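Local coordinates for protein ArsR family transcriptional regulator (Comamonas testosteroni, PDB 6UVU) that acts as an antimony(III)-responsive transcriptional repressor of the ArsR family, probably binding DNA as a dimer through a winged helix-turn-helix domain, at residues 34-39 / 105-110; 44-49 / 64-69; 75-80 / 95-100. All blocks are in the same frame, centred on the assembly; numbering follows the deposited sequence.

Contact 1: 34-39 / 105-110; sequences VLFKVL and LRMLEL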
loop_
_atom_site.group_PDB
_atom_site.type_symbol
_atom_site.label_atom_id
_atom_site.label_comp_id
_atom_site.label_asym_id
_atom_site.label_seq_id
_atom_site.Cartn_x
_atom_site.Cartn_y
_atom_site.Cartn_z
ATOM N N VAL B 34 -7.824 -5.133 1.596
ATOM C CA VAL B 34 -8.227 -4.515 2.858
ATOM C C VAL B 34 -7.039 -3.824 3.522
ATOM O O VAL B 34 -7.173 -2.723 4.072
ATOM C CB VAL B 34 -8.885 -5.568 3.777
ATOM C CG1 VAL B 34 -9.207 -4.987 5.144
ATOM C CG2 VAL B 34 -10.155 -6.119 3.126
ATOM N N LEU B 35 -5.856 -4.440 3.462
ATOM C CA LEU B 35 -4.646 -3.780 3.960
ATOM C C LEU B 35 -4.449 -2.418 3.292
ATOM O O LEU B 35 -4.281 -1.399 3.974
ATOM C CB LEU B 35 -3.431 -4.687 3.739
ATOM C CG LEU B 35 -2.019 -4.107 3.896
ATOM C CD1 LEU B 35 -1.800 -3.552 5.299
ATOM C CD2 LEU B 35 -0.982 -5.159 3.573
ATOM N N PHE B 36 -4.519 -2.374 1.951
ATOM C CA PHE B 36 -4.281 -1.120 1.243
ATOM C C PHE B 36 -5.376 -0.087 1.519
ATOM O O PHE B 36 -5.087 1.117 1.585
ATOM C CB PHE B 36 -4.158 -1.386 -0.257
ATOM C CG PHE B 36 -2.864 -2.043 -0.655
ATOM C CD1 PHE B 36 -1.664 -1.372 -0.507
ATOM C CD2 PHE B 36 -2.854 -3.321 -1.201
ATOM C CE1 PHE B 36 -0.477 -1.962 -0.887
ATOM C CE2 PHE B 36 -1.656 -3.926 -1.585
ATOM C CZ PHE B 36 -0.467 -3.242 -1.429
ATOM N N LYS B 37 -6.648 -0.526 1.647
ATOM C CA LYS B 37 -7.723 0.414 1.972
ATOM C C LYS B 37 -7.466 1.112 3.307
ATOM O O LYS B 37 -7.640 2.329 3.425
ATOM C CB LYS B 37 -9.084 -0.292 2.004
ATOM C CG LYS B 37 -9.686 -0.624 0.637
ATOM C CD LYS B 37 -11.081 -1.237 0.781
ATOM C CE LYS B 37 -11.570 -1.856 -0.540
ATOM N NZ LYS B 37 -12.869 -2.571 -0.339
ATOM N N VAL B 38 -7.052 0.357 4.322
ATOM C CA VAL B 38 -6.727 0.963 5.612
ATOM C C VAL B 38 -5.612 2.003 5.458
ATOM O O VAL B 38 -5.697 3.117 5.989
ATOM C CB VAL B 38 -6.356 -0.133 6.626
ATOM C CG1 VAL B 38 -5.747 0.486 7.865
ATOM C CG2 VAL B 38 -7.578 -0.950 6.982
ATOM N N LEU B 39 -4.564 1.673 4.706
ATOM C CA LEU B 39 -3.467 2.616 4.540
ATOM C C LEU B 39 -3.752 3.738 3.544
ATOM O O LEU B 39 -3.026 4.743 3.550
ATOM C CB LEU B 39 -2.220 1.862 4.101
ATOM C CG LEU B 39 -1.654 0.969 5.193
ATOM C CD1 LEU B 39 -0.796 -0.053 4.539
ATOM C CD2 LEU B 39 -0.865 1.809 6.207
ATOM N N LEU B 105 2.274 -2.795 9.507
ATOM C CA LEU B 105 3.550 -2.201 9.887
ATOM C C LEU B 105 4.579 -2.320 8.771
ATOM O O LEU B 105 5.259 -1.347 8.447
ATOM C CB LEU B 105 4.073 -2.848 11.165
ATOM C CG LEU B 105 5.304 -2.151 11.722
ATOM C CD1 LEU B 105 4.963 -0.710 12.097
ATOM C CD2 LEU B 105 5.812 -2.917 12.932
ATOM N N ARG B 106 4.728 -3.508 8.184
ATOM C CA ARG B 106 5.677 -3.645 7.080
ATOM C C ARG B 106 5.298 -2.762 5.894
ATOM O O ARG B 106 6.182 -2.224 5.205
ATOM C CB ARG B 106 5.767 -5.099 6.615
ATOM C CG ARG B 106 5.595 -6.155 7.677
ATOM C CD ARG B 106 6.615 -7.254 7.522
ATOM N NE ARG B 106 6.634 -7.862 6.191
ATOM C CZ ARG B 106 6.331 -9.139 5.948
ATOM N NH1 ARG B 106 5.978 -9.945 6.945
ATOM N NH2 ARG B 106 6.378 -9.622 4.707
ATOM N N MET B 107 3.999 -2.596 5.639
ATOM C CA MET B 107 3.560 -1.790 4.501
ATOM C C MET B 107 3.798 -0.310 4.755
ATOM O O MET B 107 4.222 0.422 3.848
ATOM C CB MET B 107 2.084 -2.069 4.185
ATOM C CG MET B 107 1.628 -1.579 2.783
ATOM S SD MET B 107 2.534 -2.244 1.343
ATOM C CE MET B 107 1.844 -3.901 1.257
ATOM N N LEU B 108 3.548 0.148 5.988
ATOM C CA LEU B 108 3.951 1.497 6.376
ATOM C C LEU B 108 5.460 1.685 6.246
ATOM O O LEU B 108 5.911 2.697 5.714
ATOM C CB LEU B 108 3.490 1.802 7.808
ATOM C CG LEU B 108 4.175 2.928 8.589
ATOM C CD1 LEU B 108 3.802 4.290 8.050
ATOM C CD2 LEU B 108 3.842 2.858 10.104
ATOM N N GLU B 109 6.257 0.717 6.711
ATOM C CA GLU B 109 7.712 0.840 6.618
ATOM C C GLU B 109 8.168 0.925 5.166
ATOM O O GLU B 109 9.097 1.678 4.842
ATOM C CB GLU B 109 8.399 -0.339 7.313
ATOM C CG GLU B 109 8.302 -0.341 8.847
ATOM C CD GLU B 109 8.957 -1.583 9.446
ATOM O OE1 GLU B 109 9.490 -2.409 8.661
ATOM O OE2 GLU B 109 8.954 -1.732 10.690
ATOM N N LEU B 110 7.552 0.137 4.283
ATOM C CA LEU B 110 7.891 0.223 2.863
ATOM C C LEU B 110 7.574 1.606 2.320
ATOM O O LEU B 110 8.397 2.225 1.633
ATOM C CB LEU B 110 7.147 -0.845 2.062
ATOM C CG LEU B 110 7.404 -0.771 0.548
ATOM C CD1 LEU B 110 8.897 -0.933 0.239
ATOM C CD2 LEU B 110 6.572 -1.820 -0.191
#

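Contact 2: 44-49 / 64-69; sequences RLRLLH and AAVGMK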
loop_
_atom_site.group_PDB
_atom_site.type_symbol
_atom_site.label_atom_id
_atom_site.label_comp_id
_atom_site.label_asym_id
_atom_site.label_seq_id
_atom_site.Cartn_x
_atom_site.Cartn_y
_atom_site.Cartn_z
ATOM N N ARG B 44 -4.940 8.746 8.277
ATOM C CA ARG B 44 -4.688 7.461 8.927
ATOM C C ARG B 44 -3.220 7.089 8.858
ATOM O O ARG B 44 -2.671 6.511 9.803
ATOM C CB ARG B 44 -5.512 6.346 8.290
ATOM C CG ARG B 44 -6.991 6.389 8.589
ATOM C CD ARG B 44 -7.606 5.019 8.424
ATOM N NE ARG B 44 -7.699 4.661 7.032
ATOM C CZ ARG B 44 -8.631 5.108 6.195
ATOM N NH1 ARG B 44 -9.565 5.957 6.605
ATOM N NH2 ARG B 44 -8.609 4.715 4.932
ATOM N N LEU B 45 -2.575 7.392 7.733
ATOM C CA LEU B 45 -1.190 6.995 7.536
ATOM C C LEU B 45 -0.270 7.792 8.448
ATOM O O LEU B 45 0.679 7.247 9.018
ATOM C CB LEU B 45 -0.807 7.185 6.063
ATOM C CG LEU B 45 0.551 6.623 5.629
ATOM C CD1 LEU B 45 0.549 5.101 5.717
ATOM C CD2 LEU B 45 0.959 7.060 4.210
ATOM N N ARG B 46 -0.531 9.091 8.586
ATOM C CA ARG B 46 0.250 9.915 9.504
ATOM C C ARG B 46 0.033 9.481 10.944
ATOM O O ARG B 46 0.983 9.445 11.731
ATOM C CB ARG B 46 -0.120 11.390 9.328
ATOM C CG ARG B 46 0.219 11.960 7.958
ATOM C CD ARG B 46 0.030 13.461 7.968
ATOM N NE ARG B 46 1.059 14.126 8.761
ATOM C CZ ARG B 46 0.810 15.120 9.608
ATOM N NH1 ARG B 46 -0.438 15.538 9.776
ATOM N NH2 ARG B 46 1.798 15.692 10.292
ATOM N N LEU B 47 -1.212 9.137 11.303
ATOM C CA LEU B 47 -1.486 8.635 12.649
ATOM C C LEU B 47 -0.719 7.353 12.905
ATOM O O LEU B 47 -0.158 7.156 13.996
ATOM C CB LEU B 47 -2.993 8.385 12.821
ATOM C CG LEU B 47 -3.916 9.566 13.104
ATOM C CD1 LEU B 47 -5.386 9.129 13.078
ATOM C CD2 LEU B 47 -3.564 10.136 14.470
ATOM N N LEU B 48 -0.678 6.474 11.895
ATOM C CA LEU B 48 -0.010 5.180 12.027
ATOM C C LEU B 48 1.496 5.353 12.155
ATOM O O LEU B 48 2.153 4.626 12.909
ATOM C CB LEU B 48 -0.331 4.307 10.820
ATOM C CG LEU B 48 -1.367 3.184 10.892
ATOM C CD1 LEU B 48 -2.317 3.370 12.033
ATOM C CD2 LEU B 48 -2.127 3.066 9.564
ATOM N N HIS B 49 2.060 6.299 11.409
ATOM C CA HIS B 49 3.481 6.568 11.545
ATOM C C HIS B 49 3.808 7.149 12.922
ATOM O O HIS B 49 4.770 6.721 13.565
ATOM C CB HIS B 49 3.954 7.512 10.440
ATOM C CG HIS B 49 5.441 7.711 10.446
ATOM N ND1 HIS B 49 6.049 8.856 9.978
ATOM C CD2 HIS B 49 6.439 6.892 10.851
ATOM C CE1 HIS B 49 7.360 8.736 10.105
ATOM N NE2 HIS B 49 7.623 7.553 10.630
ATOM N N ALA B 64 -1.544 16.011 19.228
ATOM C CA ALA B 64 -0.561 17.086 19.143
ATOM C C ALA B 64 0.471 16.790 18.068
ATOM O O ALA B 64 0.843 17.690 17.309
ATOM C CB ALA B 64 0.125 17.309 20.491
ATOM N N ALA B 65 0.932 15.535 17.983
ATOM C CA ALA B 65 1.963 15.162 17.014
ATOM C C ALA B 65 1.544 15.484 15.587
ATOM O O ALA B 65 2.357 15.963 14.795
ATOM C CB ALA B 65 2.302 13.677 17.141
ATOM N N VAL B 66 0.287 15.222 15.236
ATOM C CA VAL B 66 -0.236 15.559 13.915
ATOM C C VAL B 66 -0.988 16.876 14.048
ATOM O O VAL B 66 -1.057 17.454 15.139
ATOM C CB VAL B 66 -1.130 14.432 13.368
ATOM C CG1 VAL B 66 -0.335 13.138 13.269
ATOM C CG2 VAL B 66 -2.357 14.222 14.263
ATOM N N GLY B 67 -1.557 17.381 12.967
ATOM C CA GLY B 67 -2.191 18.679 13.133
ATOM C C GLY B 67 -3.664 18.663 13.492
ATOM O O GLY B 67 -4.440 19.375 12.847
ATOM N N MET B 68 -4.085 17.898 14.505
ATOM C CA MET B 68 -5.504 17.561 14.622
ATOM C C MET B 68 -6.026 17.701 16.050
ATOM O O MET B 68 -5.268 17.778 17.017
ATOM C CB MET B 68 -5.765 16.140 14.118
ATOM C CG MET B 68 -5.397 15.933 12.665
ATOM S SD MET B 68 -5.538 14.209 12.178
ATOM C CE MET B 68 -7.255 13.884 12.584
ATOM N N LYS B 69 -7.365 17.730 16.161
ATOM C CA LYS B 69 -8.079 17.871 17.423
ATOM C C LYS B 69 -8.240 16.509 18.092
ATOM O O LYS B 69 -8.489 15.512 17.412
ATOM C CB LYS B 69 -9.453 18.489 17.191
ATOM C CG LYS B 69 -9.404 19.874 16.588
ATOM C CD LYS B 69 -10.636 20.163 15.742
ATOM C CE LYS B 69 -10.543 21.557 15.147
ATOM N NZ LYS B 69 -10.199 22.570 16.195
#

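Contact 3: 75-80 / 95-100; sequences NQLQRL and IHYRIV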
loop_
_atom_site.group_PDB
_atom_site.type_symbol
_atom_site.label_atom_id
_atom_site.label_comp_id
_atom_site.label_asym_id
_atom_site.label_seq_id
_atom_site.Cartn_x
_atom_site.Cartn_y
_atom_site.Cartn_z
ATOM N N ASN B 75 -11.739 9.369 17.642
ATOM C CA ASN B 75 -12.661 8.547 16.880
ATOM C C ASN B 75 -11.904 7.710 15.863
ATOM O O ASN B 75 -12.160 6.511 15.729
ATOM C CB ASN B 75 -13.733 9.432 16.241
ATOM C CG ASN B 75 -14.546 10.225 17.294
ATOM O OD1 ASN B 75 -14.542 9.902 18.498
ATOM N ND2 ASN B 75 -15.241 11.267 16.837
ATOM N N GLN B 76 -10.900 8.308 15.209
ATOM C CA GLN B 76 -10.077 7.581 14.246
ATOM C C GLN B 76 -9.387 6.383 14.888
ATOM O O GLN B 76 -9.269 5.319 14.269
ATOM C CB GLN B 76 -9.030 8.520 13.645
ATOM C CG GLN B 76 -9.573 9.565 12.683
ATOM C CD GLN B 76 -9.401 9.152 11.229
ATOM O OE1 GLN B 76 -9.521 7.970 10.883
ATOM N NE2 GLN B 76 -9.106 10.126 10.369
ATOM N N LEU B 77 -8.908 6.539 16.129
ATOM C CA LEU B 77 -8.169 5.445 16.752
ATOM C C LEU B 77 -9.098 4.310 17.175
ATOM O O LEU B 77 -8.773 3.130 16.976
ATOM C CB LEU B 77 -7.359 5.960 17.939
ATOM C CG LEU B 77 -6.194 6.884 17.593
ATOM C CD1 LEU B 77 -5.657 7.511 18.845
ATOM C CD2 LEU B 77 -5.101 6.133 16.869
ATOM N N GLN B 78 -10.260 4.626 17.754
ATOM C CA GLN B 78 -11.155 3.525 18.105
ATOM C C GLN B 78 -11.606 2.752 16.863
ATOM O O GLN B 78 -11.807 1.535 16.937
ATOM C CB GLN B 78 -12.353 4.005 18.935
ATOM C CG GLN B 78 -12.736 5.470 18.825
ATOM C CD GLN B 78 -13.397 6.004 20.109
ATOM O OE1 GLN B 78 -13.754 5.224 21.000
ATOM N NE2 GLN B 78 -13.552 7.333 20.207
ATOM N N ARG B 79 -11.702 3.408 15.700
ATOM C CA ARG B 79 -12.029 2.674 14.473
ATOM C C ARG B 79 -10.918 1.707 14.090
ATOM O O ARG B 79 -11.185 0.555 13.718
ATOM C CB ARG B 79 -12.301 3.633 13.310
ATOM C CG ARG B 79 -13.358 4.669 13.574
ATOM C CD ARG B 79 -14.726 4.019 13.744
ATOM N NE ARG B 79 -15.475 4.729 14.771
ATOM C CZ ARG B 79 -15.534 4.344 16.043
ATOM N NH1 ARG B 79 -16.223 5.060 16.916
ATOM N NH2 ARG B 79 -14.919 3.233 16.445
ATOM N N LEU B 80 -9.658 2.175 14.111
ATOM C CA LEU B 80 -8.535 1.279 13.814
ATOM C C LEU B 80 -8.505 0.107 14.792
ATOM O O LEU B 80 -8.200 -1.030 14.410
ATOM C CB LEU B 80 -7.197 2.035 13.865
ATOM C CG LEU B 80 -6.552 2.677 12.617
ATOM C CD1 LEU B 80 -6.894 1.925 11.336
ATOM C CD2 LEU B 80 -6.907 4.153 12.491
ATOM N N ILE B 95 -6.202 6.056 27.720
ATOM C CA ILE B 95 -6.200 5.011 26.705
ATOM C C ILE B 95 -4.930 5.166 25.882
ATOM O O ILE B 95 -4.682 6.231 25.306
ATOM C CB ILE B 95 -7.445 5.076 25.811
ATOM C CG1 ILE B 95 -8.712 5.183 26.670
ATOM C CG2 ILE B 95 -7.501 3.852 24.914
ATOM C CD1 ILE B 95 -10.021 5.168 25.863
ATOM N N HIS B 96 -4.121 4.115 25.856
ATOM C CA HIS B 96 -2.860 4.067 25.138
ATOM C C HIS B 96 -3.050 3.151 23.935
ATOM O O HIS B 96 -3.584 2.043 24.071
ATOM C CB HIS B 96 -1.752 3.555 26.061
ATOM C CG HIS B 96 -0.368 3.666 25.492
ATOM N ND1 HIS B 96 0.261 2.617 24.846
ATOM C CD2 HIS B 96 0.529 4.684 25.510
ATOM C CE1 HIS B 96 1.472 2.992 24.472
ATOM N NE2 HIS B 96 1.661 4.243 24.863
ATOM N N TYR B 97 -2.662 3.630 22.758
ATOM C CA TYR B 97 -2.895 2.918 21.500
ATOM C C TYR B 97 -1.578 2.423 20.928
ATOM O O TYR B 97 -0.604 3.177 20.882
ATOM C CB TYR B 97 -3.580 3.823 20.480
ATOM C CG TYR B 97 -5.032 4.092 20.771
ATOM C CD1 TYR B 97 -6.029 3.232 20.319
ATOM C CD2 TYR B 97 -5.411 5.217 21.482
ATOM C CE1 TYR B 97 -7.352 3.490 20.575
ATOM C CE2 TYR B 97 -6.730 5.483 21.735
ATOM C CZ TYR B 97 -7.691 4.622 21.288
ATOM O OH TYR B 97 -8.999 4.927 21.575
ATOM N N ARG B 98 -1.554 1.167 20.483
ATOM C CA ARG B 98 -0.381 0.550 19.867
ATOM C C ARG B 98 -0.807 -0.228 18.622
ATOM O O ARG B 98 -1.890 -0.820 18.600
ATOM C CB ARG B 98 0.327 -0.392 20.843
ATOM C CG ARG B 98 1.785 -0.627 20.522
ATOM C CD ARG B 98 2.388 -1.712 21.402
ATOM N NE ARG B 98 2.243 -1.425 22.828
ATOM C CZ ARG B 98 3.117 -0.717 23.542
ATOM N NH1 ARG B 98 4.197 -0.216 22.951
ATOM N NH2 ARG B 98 2.910 -0.503 24.840
ATOM N N ILE B 99 0.056 -0.239 17.605
ATOM C CA ILE B 99 -0.160 -1.009 16.381
ATOM C C ILE B 99 0.128 -2.476 16.670
ATOM O O ILE B 99 1.241 -2.831 17.075
ATOM C CB ILE B 99 0.743 -0.507 15.237
ATOM C CG1 ILE B 99 0.427 0.929 14.820
ATOM C CG2 ILE B 99 0.644 -1.419 14.031
ATOM C CD1 ILE B 99 1.477 1.513 13.882
ATOM N N VAL B 100 -0.852 -3.340 16.422
ATOM C CA VAL B 100 -0.661 -4.777 16.581
ATOM C C VAL B 100 -0.861 -5.554 15.280
ATOM O O VAL B 100 -0.761 -6.784 15.288
ATOM C CB VAL B 100 -1.567 -5.341 17.699
ATOM C CG1 VAL B 100 -1.171 -4.738 19.049
ATOM C CG2 VAL B 100 -3.024 -5.056 17.393
#

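Contact 1: 34-39 / 105-110
Met107 reaches out of helix 102-121 and sets its bent side chain among Leu35, Phe36 and Leu39 of helix 26-39; the close contacts between the two segments all run through this one methionine. The purely aliphatic part of the packing falls to its two ends. Near the backbone, Leu39 CD1 presses on Met107 CG at 3.4 Å, tighter than an ordinary carbon-carbon contact, and lies almost as close to CB. At the far end, Met107 CE comes to 3.9 Å from Leu35 CD2.

The aromatic part belongs to Phe36. Met107 leaves its helix with CG anti to the backbone N (chi1 -164°), then bends at both chi2 and chi3, which brings the thioether round toward the ring. CE meets the far corner, 3.6 Å from Phe36 CZ, while SD is 3.8 Å from Phe36 CE1. With the sulfur 4.8 Å from the centroid of the Phe36 ring and 60° off its normal, this is an oblique Met-aromatic contact, and the two side chains cross at about a right angle.

The contact joins helices 26-39 and 102-121, which in the ArsR-type fold frame the DNA-binding part and on which dimers of this family are generally built. The axes of the two short segments stay 10.8 Å apart at closest approach and cross at -57°, a separation bridged by side chains alone, with no hydrogen bond between the segments. The second subunit packs close by: its Leu39 touches Phe36, and its Leu114 touches Leu35.

The polar residues of 105-110 also turn to that subunit. Arg106 NH1 forms a salt bridge with Glu117 of the second subunit, and Glu109 OE2 accepts a hydrogen bond from the backbone N of Lys15 of the same subunit.

Contact 2: 44-49 / 64-69
One face of the Arg46 guanidinium carries Val66 CG1, which sits 4.2 Å above the plane and is displaced toward the rim. At the edge, near the guanidinium plane, the backbone N of Gly67 lies 3.9 Å from Arg46 NH1. The same NH1 is 3.8 Å from Val66 CB, so the charged end of the arginine rests against the valine by packing, with no hydrogen bond across the segments. A bend at chi3 (71°) turns the guanidinium as the two side chains slide past each other in opposite directions. Its strongest polar partner is in the second subunit, where the carbonyl O of Ile24 accepts a hydrogen bond from Arg46 NE; Leu23 of that subunit packs on both Arg46 and Val66.

Deeper in, Leu47 CD2 meets Val66 CG2 at 4.3 Å, a looser apolar touch that places Val66 between the arginine and the buried leucine. Leu47 also packs on Val73 and Gln76 of helix 70-82.

Val66 is the first residue to leave helical geometry after helix 59-65. Gly67 follows as the centre of an inverse gamma turn, with a weak Met68 N to Val66 O bond, and Lys69 takes the N-cap position of the next helix. Residues 66-69 are thus the turn between helices 59-65 and 70-82 of the helix-turn-helix motif, and Val66 packs it against helix 42-54.

Contact 3: 75-80 / 95-100
Tyr97 holds CG anti to the carbonyl carbon (chi1 -73°), which swings its ring from strand 94-99 under Leu77 CB of helix 70-82; Leu77 has the same kind of first torsion, and this lays its CD1 methyl across the same face. The tyrosine's chi2 of -87° turns the ring so that a face meets the leucine. Leu77 CB stands over the centre of that face, 3.6 Å from the centroid of the Tyr97 ring and 13° off its normal, a nearly vertical CH-pi contact. Farther along the branch, Leu77 CD1 is 3.5 Å from Tyr97 CD2. One leucine therefore touches the face at two places, through its first carbon and one of its methyls.

The phenol end extends toward the next residue of the helix, although Tyr97 OH stays 4.0 Å from Gln78 N and no hydrogen bond crosses between the segments. Gln78 itself turns back along its own helix, where NE2 makes a weak bond to Asn75 OD1.

Other parts of the domain complete the buried patch. Leu77 also touches Leu51, Val59, Leu62 and Leu86, while Tyr97 packs on Val59 and Ala88. The strand carrying Tyr97 pairs antiparallel with strand 86-91, and together they form the beta hairpin of a winged helix-turn-helix domain. The contact seats that wing against helix 70-82, the second helix of the helix-turn-helix and, in this family, the probable DNA-recognition helix.

Overall arrangement
Contact 1 joins helices 26-39 and 102-121, near the two ends of the ArsR-type domain; contacts 2 and 3 follow one another in the chain between its segments. Their centres lie about 16 and 15 Å from that of contact 1 and 12 Å from each other. Helix 42-54 links the group: Leu45 packs on Leu39, and Ile99 of strand 94-99 packs on the backbone of Leu48. Arg44 NE and NH2 also hydrogen-bond to the carbonyls of Val38 and Lys37. The winged helix-turn-helix part is thereby joined directly to the helices of the dimer interface, a layout consistent with a dimeric repressor whose DNA binding responds to antimony.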